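Local coordinates for nucleoprotein (Human coronavirus NL63, PDB 5EPW) that probably packages the viral RNA genome into a helical ribonucleocapsid, the part here being its C-terminal, dimer-forming domain, at residues B[19-25]-B[34-40]; B[77-83]-B[95-99]. All coordinates share one frame; numbering follows the deposited sequence.

Interaction 1 (B[19-25]-B[34-40])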
loop_
_atom_site.group_PDB
_atom_site.type_symbol
_atom_site.label_atom_id
_atom_site.label_comp_id
_atom_site.label_asym_id
_atom_site.label_seq_id
_atom_site.Cartn_x
_atom_site.Cartn_y
_atom_site.Cartn_z
ATOM N N SER B 19 -20.112 10.793 2.400
ATOM C CA SER B 19 -19.528 10.142 1.217
ATOM C C SER B 19 -18.066 9.835 1.544
ATOM O O SER B 19 -17.371 10.643 2.159
ATOM C CB SER B 19 -19.569 11.153 0.035
ATOM O OG SER B 19 -19.087 10.704 -1.248
ATOM N N GLN B 20 -17.582 8.696 1.051
ATOM C CA GLN B 20 -16.113 8.466 0.995
ATOM C C GLN B 20 -15.434 9.558 0.161
ATOM O O GLN B 20 -14.229 9.796 0.329
ATOM C CB GLN B 20 -15.849 7.043 0.362
ATOM C CG GLN B 20 -16.235 5.832 1.171
ATOM C CD GLN B 20 -15.594 5.796 2.495
ATOM O OE1 GLN B 20 -14.365 5.667 2.595
ATOM N NE2 GLN B 20 -16.410 5.938 3.558
ATOM N N LEU B 21 -16.129 10.272 -0.741
ATOM C CA LEU B 21 -15.498 11.371 -1.468
ATOM C C LEU B 21 -15.221 12.612 -0.656
ATOM O O LEU B 21 -14.521 13.513 -1.158
ATOM C CB LEU B 21 -16.285 11.776 -2.710
ATOM C CG LEU B 21 -16.481 10.642 -3.705
ATOM C CD1 LEU B 21 -17.797 10.849 -4.427
ATOM C CD2 LEU B 21 -15.273 10.535 -4.638
ATOM N N LYS B 22 -15.657 12.622 0.613
ATOM C CA LYS B 22 -15.323 13.617 1.608
ATOM C C LYS B 22 -13.961 13.328 2.191
ATOM O O LYS B 22 -13.377 14.203 2.853
ATOM C CB LYS B 22 -16.349 13.657 2.791
ATOM N N LYS B 23 -13.449 12.099 1.985
ATOM C CA LYS B 23 -12.093 11.743 2.490
ATOM C C LYS B 23 -11.101 11.907 1.388
ATOM O O LYS B 23 -11.458 11.769 0.240
ATOM C CB LYS B 23 -12.031 10.289 3.012
ATOM C CG LYS B 23 -12.971 10.034 4.175
ATOM C CD LYS B 23 -13.406 8.609 4.304
ATOM C CE LYS B 23 -12.575 7.890 5.295
ATOM N NZ LYS B 23 -12.793 6.408 5.063
ATOM N N PRO B 24 -9.802 12.150 1.731
ATOM C CA PRO B 24 -8.702 12.125 0.752
ATOM C C PRO B 24 -8.733 10.727 -0.013
ATOM O O PRO B 24 -9.089 9.686 0.573
ATOM C CB PRO B 24 -7.434 12.294 1.591
ATOM C CG PRO B 24 -7.843 12.607 3.001
ATOM C CD PRO B 24 -9.315 12.246 3.156
ATOM N N ARG B 25 -8.253 10.778 -1.246
ATOM C CA ARG B 25 -8.371 9.562 -2.102
ATOM C C ARG B 25 -7.623 8.333 -1.502
ATOM O O ARG B 25 -8.066 7.191 -1.654
ATOM C CB ARG B 25 -7.792 9.911 -3.463
ATOM C CG ARG B 25 -7.924 8.793 -4.509
ATOM C CD ARG B 25 -7.664 9.354 -5.884
ATOM N NE ARG B 25 -7.432 8.267 -6.849
ATOM C CZ ARG B 25 -7.719 8.310 -8.146
ATOM N NH1 ARG B 25 -8.103 9.447 -8.743
ATOM N NH2 ARG B 25 -7.419 7.282 -8.939
ATOM N N GLU B 34 -20.594 3.048 -2.954
ATOM C CA GLU B 34 -19.631 4.002 -3.516
ATOM C C GLU B 34 -18.417 3.136 -3.934
ATOM O O GLU B 34 -17.513 2.782 -3.145
ATOM C CB GLU B 34 -19.177 5.008 -2.482
ATOM C CG GLU B 34 -20.250 6.068 -2.121
ATOM C CD GLU B 34 -19.650 7.193 -1.299
ATOM O OE1 GLU B 34 -19.339 6.891 -0.156
ATOM O OE2 GLU B 34 -19.471 8.333 -1.822
ATOM N N ASN B 35 -18.473 2.753 -5.194
ATOM C CA ASN B 35 -17.617 1.657 -5.665
ATOM C C ASN B 35 -16.200 2.121 -6.094
ATOM O O ASN B 35 -15.805 3.262 -5.854
ATOM C CB ASN B 35 -18.362 0.857 -6.714
ATOM C CG ASN B 35 -18.511 1.610 -8.024
ATOM O OD1 ASN B 35 -17.765 2.578 -8.368
ATOM N ND2 ASN B 35 -19.565 1.182 -8.792
ATOM N N VAL B 36 -15.458 1.194 -6.670
ATOM C CA VAL B 36 -14.086 1.479 -7.015
ATOM C C VAL B 36 -13.951 2.615 -8.065
ATOM O O VAL B 36 -13.019 3.404 -8.030
ATOM C CB VAL B 36 -13.354 0.187 -7.465
ATOM C CG1 VAL B 36 -11.989 0.458 -8.074
ATOM C CG2 VAL B 36 -13.273 -0.745 -6.301
ATOM N N ILE B 37 -14.848 2.594 -9.053
ATOM C CA ILE B 37 -14.837 3.664 -10.026
ATOM C C ILE B 37 -15.152 5.044 -9.420
ATOM O O ILE B 37 -14.498 6.055 -9.745
ATOM C CB ILE B 37 -15.859 3.368 -11.163
ATOM C CG1 ILE B 37 -15.473 2.155 -11.959
ATOM C CG2 ILE B 37 -16.148 4.626 -12.012
ATOM C CD1 ILE B 37 -16.577 1.575 -12.833
ATOM N N GLN B 38 -16.098 5.069 -8.457
ATOM C CA GLN B 38 -16.499 6.275 -7.790
ATOM C C GLN B 38 -15.387 6.809 -6.873
ATOM O O GLN B 38 -15.093 7.975 -6.835
ATOM C CB GLN B 38 -17.840 6.006 -7.053
ATOM C CG GLN B 38 -19.043 5.655 -7.984
ATOM C CD GLN B 38 -20.301 5.206 -7.184
ATOM O OE1 GLN B 38 -20.477 4.030 -6.780
ATOM N NE2 GLN B 38 -21.187 6.178 -6.916
ATOM N N CYS B 39 -14.722 5.921 -6.125
ATOM C CA CYS B 39 -13.688 6.334 -5.186
ATOM C C CYS B 39 -12.326 6.592 -5.798
ATOM O O CYS B 39 -11.633 7.477 -5.348
ATOM C CB CYS B 39 -13.451 5.253 -4.097
ATOM S SG CYS B 39 -14.834 5.011 -2.958
ATOM N N PHE B 40 -11.972 5.821 -6.839
ATOM C CA PHE B 40 -10.679 5.865 -7.414
ATOM C C PHE B 40 -10.766 6.255 -8.877
ATOM O O PHE B 40 -10.810 7.431 -9.204
ATOM C CB PHE B 40 -9.909 4.558 -7.103
ATOM C CG PHE B 40 -9.887 4.191 -5.643
ATOM C CD1 PHE B 40 -9.290 5.004 -4.730
ATOM C CD2 PHE B 40 -10.443 3.038 -5.167
ATOM C CE1 PHE B 40 -9.253 4.633 -3.360
ATOM C CE2 PHE B 40 -10.447 2.673 -3.788
ATOM C CZ PHE B 40 -9.866 3.545 -2.898
#
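Gln20 N donates to Glu34 OE1 at 2.8 Å, in a nearly straight bond of 170°. OE1 receives it on its syn lone pair, the side facing OE2. The second carboxylate oxygen takes the hydroxyl of the residue before: Ser19 OG lies 2.5 Å from Glu34 OE2, a very short bond whose length is to be read with caution. Both oxygens of Glu34 have a donor, which should limit rotation of the carboxylate. Ser19 OG works twice, since it also accepts from Leu21 N. Glu34 reaches this spot because its chain runs extended beyond CG (chi2 -169°).

The Gln20 side chain bends back at chi2 (-57°). Its CB and CG pass OE1 of Glu34, and Gln20 CB lies 4.0 Å from Cys39 SG. Its OE1 turns away and accepts from Lys23 NZ and from Val29 N. Leu21 brings CD2 to within 3.4 Å of Gln38 O.

Farther along, Arg25 and Phe40 meet. Arg25 O sits at the ring edge, near its plane, 3.3 Å from Phe40 CE1. Phe40 O lies over one face of the Arg25 guanidinium, off toward its rim, at an angle too poor for a hydrogen bond. The guanidinium instead makes a salt bridge through NH2 to Asp80 of the second subunit.

Asn35 and Gln38 form a capping box that starts helix 36-39: Gln38 N donates to Asn35 OD1, and Asn35 N donates to Gln38 OE1. The contact joins an ST turn leading into a short 3-10 segment to a capped helix, in the N-terminal part of the coronavirus nucleocapsid dimerization domain.

Interaction 2 (B[77-83]-B[95-99])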
loop_
_atom_site.group_PDB
_atom_site.type_symbol
_atom_site.label_atom_id
_atom_site.label_comp_id
_atom_site.label_asym_id
_atom_site.label_seq_id
_atom_site.Cartn_x
_atom_site.Cartn_y
_atom_site.Cartn_z
ATOM N N LEU B 77 4.056 -0.565 4.892
ATOM C CA LEU B 77 4.249 0.268 3.732
ATOM C C LEU B 77 5.118 1.477 4.070
ATOM O O LEU B 77 5.968 1.862 3.248
ATOM C CB LEU B 77 2.857 0.790 3.197
ATOM C CG LEU B 77 2.885 1.436 1.838
ATOM C CD1 LEU B 77 3.111 0.363 0.764
ATOM C CD2 LEU B 77 1.557 2.176 1.542
ATOM N N PHE B 78 4.912 2.107 5.214
ATOM C CA PHE B 78 5.751 3.260 5.578
ATOM C C PHE B 78 7.229 2.888 5.717
ATOM O O PHE B 78 8.097 3.567 5.176
ATOM C CB PHE B 78 5.241 3.870 6.882
ATOM C CG PHE B 78 5.898 5.179 7.271
ATOM C CD1 PHE B 78 5.521 6.363 6.724
ATOM C CD2 PHE B 78 6.895 5.124 8.162
ATOM C CE1 PHE B 78 6.171 7.557 7.090
ATOM C CE2 PHE B 78 7.536 6.276 8.589
ATOM C CZ PHE B 78 7.178 7.472 8.068
ATOM N N PHE B 79 7.494 1.888 6.506
ATOM C CA PHE B 79 8.856 1.543 6.921
ATOM C C PHE B 79 9.552 0.628 5.965
ATOM O O PHE B 79 10.799 0.398 6.095
ATOM C CB PHE B 79 8.888 0.914 8.311
ATOM C CG PHE B 79 8.586 1.851 9.420
ATOM C CD1 PHE B 79 9.425 2.939 9.688
ATOM C CD2 PHE B 79 7.389 1.727 10.173
ATOM C CE1 PHE B 79 9.160 3.833 10.698
ATOM C CE2 PHE B 79 7.141 2.594 11.238
ATOM C CZ PHE B 79 8.042 3.604 11.512
ATOM N N ASP B 80 8.884 0.025 4.988
ATOM C CA ASP B 80 9.481 -1.034 4.183
ATOM C C ASP B 80 9.271 -0.796 2.684
ATOM O O ASP B 80 9.410 -1.715 1.886
ATOM C CB ASP B 80 9.034 -2.427 4.651
ATOM C CG ASP B 80 9.939 -3.560 4.185
ATOM O OD1 ASP B 80 11.183 -3.295 4.217
ATOM O OD2 ASP B 80 9.415 -4.670 4.001
ATOM N N SER B 81 9.085 0.475 2.303
ATOM C CA SER B 81 9.008 0.960 0.897
ATOM C C SER B 81 10.158 1.909 0.584
ATOM O O SER B 81 10.762 2.549 1.468
ATOM C CB SER B 81 7.694 1.760 0.644
ATOM O OG SER B 81 6.504 0.974 0.852
ATOM N N GLU B 82 10.339 2.121 -0.693
ATOM C CA GLU B 82 11.115 3.263 -1.171
ATOM C C GLU B 82 10.119 4.360 -1.495
ATOM O O GLU B 82 9.240 4.208 -2.361
ATOM C CB GLU B 82 11.954 2.901 -2.436
ATOM C CG GLU B 82 12.780 4.084 -2.973
ATOM C CD GLU B 82 13.792 3.666 -4.041
ATOM O OE1 GLU B 82 13.939 2.473 -4.264
ATOM O OE2 GLU B 82 14.414 4.600 -4.607
ATOM N N VAL B 83 10.256 5.560 -0.884
ATOM C CA VAL B 83 9.368 6.649 -1.043
ATOM C C VAL B 83 10.029 7.868 -1.671
ATOM O O VAL B 83 11.195 8.157 -1.310
ATOM C CB VAL B 83 8.763 7.069 0.334
ATOM C CG1 VAL B 83 7.906 8.346 0.223
ATOM C CG2 VAL B 83 7.958 5.970 0.992
ATOM N N THR B 95 5.219 9.012 -4.105
ATOM C CA THR B 95 5.253 7.657 -4.649
ATOM C C THR B 95 5.795 6.694 -3.618
ATOM O O THR B 95 6.886 6.916 -3.010
ATOM C CB THR B 95 6.131 7.563 -5.882
ATOM O OG1 THR B 95 5.690 8.458 -6.932
ATOM C CG2 THR B 95 6.101 6.179 -6.469
ATOM N N TYR B 96 5.037 5.611 -3.349
ATOM C CA TYR B 96 5.494 4.446 -2.609
ATOM C C TYR B 96 5.770 3.334 -3.611
ATOM O O TYR B 96 4.860 2.971 -4.372
ATOM C CB TYR B 96 4.472 3.950 -1.592
ATOM C CG TYR B 96 4.119 4.857 -0.439
ATOM C CD1 TYR B 96 3.216 5.916 -0.602
ATOM C CD2 TYR B 96 4.600 4.524 0.856
ATOM C CE1 TYR B 96 2.820 6.643 0.518
ATOM C CE2 TYR B 96 4.183 5.249 1.987
ATOM C CZ TYR B 96 3.356 6.306 1.766
ATOM O OH TYR B 96 2.924 7.035 2.890
ATOM N N THR B 97 6.973 2.786 -3.543
ATOM C CA THR B 97 7.259 1.551 -4.360
ATOM C C THR B 97 7.548 0.493 -3.337
ATOM O O THR B 97 8.541 0.590 -2.525
ATOM C CB THR B 97 8.487 1.779 -5.280
ATOM O OG1 THR B 97 8.202 2.863 -6.157
ATOM C CG2 THR B 97 8.703 0.488 -6.130
ATOM N N TYR B 98 6.714 -0.531 -3.252
ATOM C CA TYR B 98 6.767 -1.565 -2.191
ATOM C C TYR B 98 6.954 -2.936 -2.895
ATOM O O TYR B 98 6.120 -3.285 -3.723
ATOM C CB TYR B 98 5.490 -1.509 -1.323
ATOM C CG TYR B 98 5.509 -2.586 -0.257
ATOM C CD1 TYR B 98 6.254 -2.410 0.884
ATOM C CD2 TYR B 98 4.911 -3.823 -0.499
ATOM C CE1 TYR B 98 6.368 -3.482 1.848
ATOM C CE2 TYR B 98 4.979 -4.822 0.438
ATOM C CZ TYR B 98 5.684 -4.650 1.587
ATOM O OH TYR B 98 5.740 -5.700 2.487
ATOM N N LYS B 99 7.938 -3.702 -2.456
ATOM C CA LYS B 99 8.208 -5.035 -3.023
ATOM C C LYS B 99 8.059 -6.074 -1.909
ATOM O O LYS B 99 8.594 -5.891 -0.809
ATOM C CB LYS B 99 9.622 -5.068 -3.533
ATOM C CG LYS B 99 9.775 -4.159 -4.726
ATOM C CD LYS B 99 11.232 -4.092 -5.216
ATOM C CE LYS B 99 11.381 -3.085 -6.334
ATOM N NZ LYS B 99 12.811 -3.195 -6.877
HETATM O O HOH W 1 9.776 -4.809 1.273
HETATM O O HOH W 2 9.911 -2.681 -0.593
HETATM O O HOH W 3 6.909 -5.052 4.712
HETATM O O HOH W 4 8.445 -7.127 2.197
HETATM O O HOH W 5 9.288 5.097 -4.990
#
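Tyr98 CB rests against Leu77 CD1 at 3.7 Å and has Ser81 OG close by. CG, anti to the backbone N (chi1 178°), faces the same two atoms and carries the ring toward the end of helix 74-79. Tyr98 CD1 then meets Asp80 O and Ser81 OG, each at 3.4 Å, with the serine oxygen at the ring edge. Tyr98 CE1 lies 3.5 Å from Asp80 O, with Asp80 OD2 next. The tip, OH, donates to a water that in turn donates to Asp80 OD2. A second water donates to OH. Asp80 OD1 is taken by Arg25 of the second subunit.

Ser81 OG donates to Leu77 O at 2.6 Å, on a lone pair in the carbonyl plane, and so ties the turn to the helix. Leu77 CD2 makes a CH-pi contact over one face of the Tyr96 ring, 4.1 Å from its centroid. Val83 CG2 lies 3.7 Å from Tyr96 CD2, the two side chains pointing the same way.

Glu82 and Thr97 form an antiparallel hydrogen-bonded pair, with Glu82 N to Thr97 O at 3.0 Å. Residues 95-99 of strand 91-103 also pair, antiparallel, with a strand of the second subunit. This is the nucleocapsid C-terminal domain hairpin, built into a sheet that spans the dimer.

In the fold
Interaction 1 precedes interaction 2 along the chain, and the two do not touch within one subunit. Their centres lie 23 Å apart and their nearest atoms about 11 Å. The dimer brings them together: interaction 1 of one subunit meets interaction 2 of the other. Arg25 of the first is salt-bridged to Asp80 of the second subunit. Packing backs this up, with Val36 on Phe79 and Phe40 on Asp80 of the second subunit, where helix 74-79 ends. Interaction 2 gives the strand that carries the sheet from one subunit into the next, while interaction 1 adds Arg25, Val36 and Phe40. Both thus take part in the dimer interface.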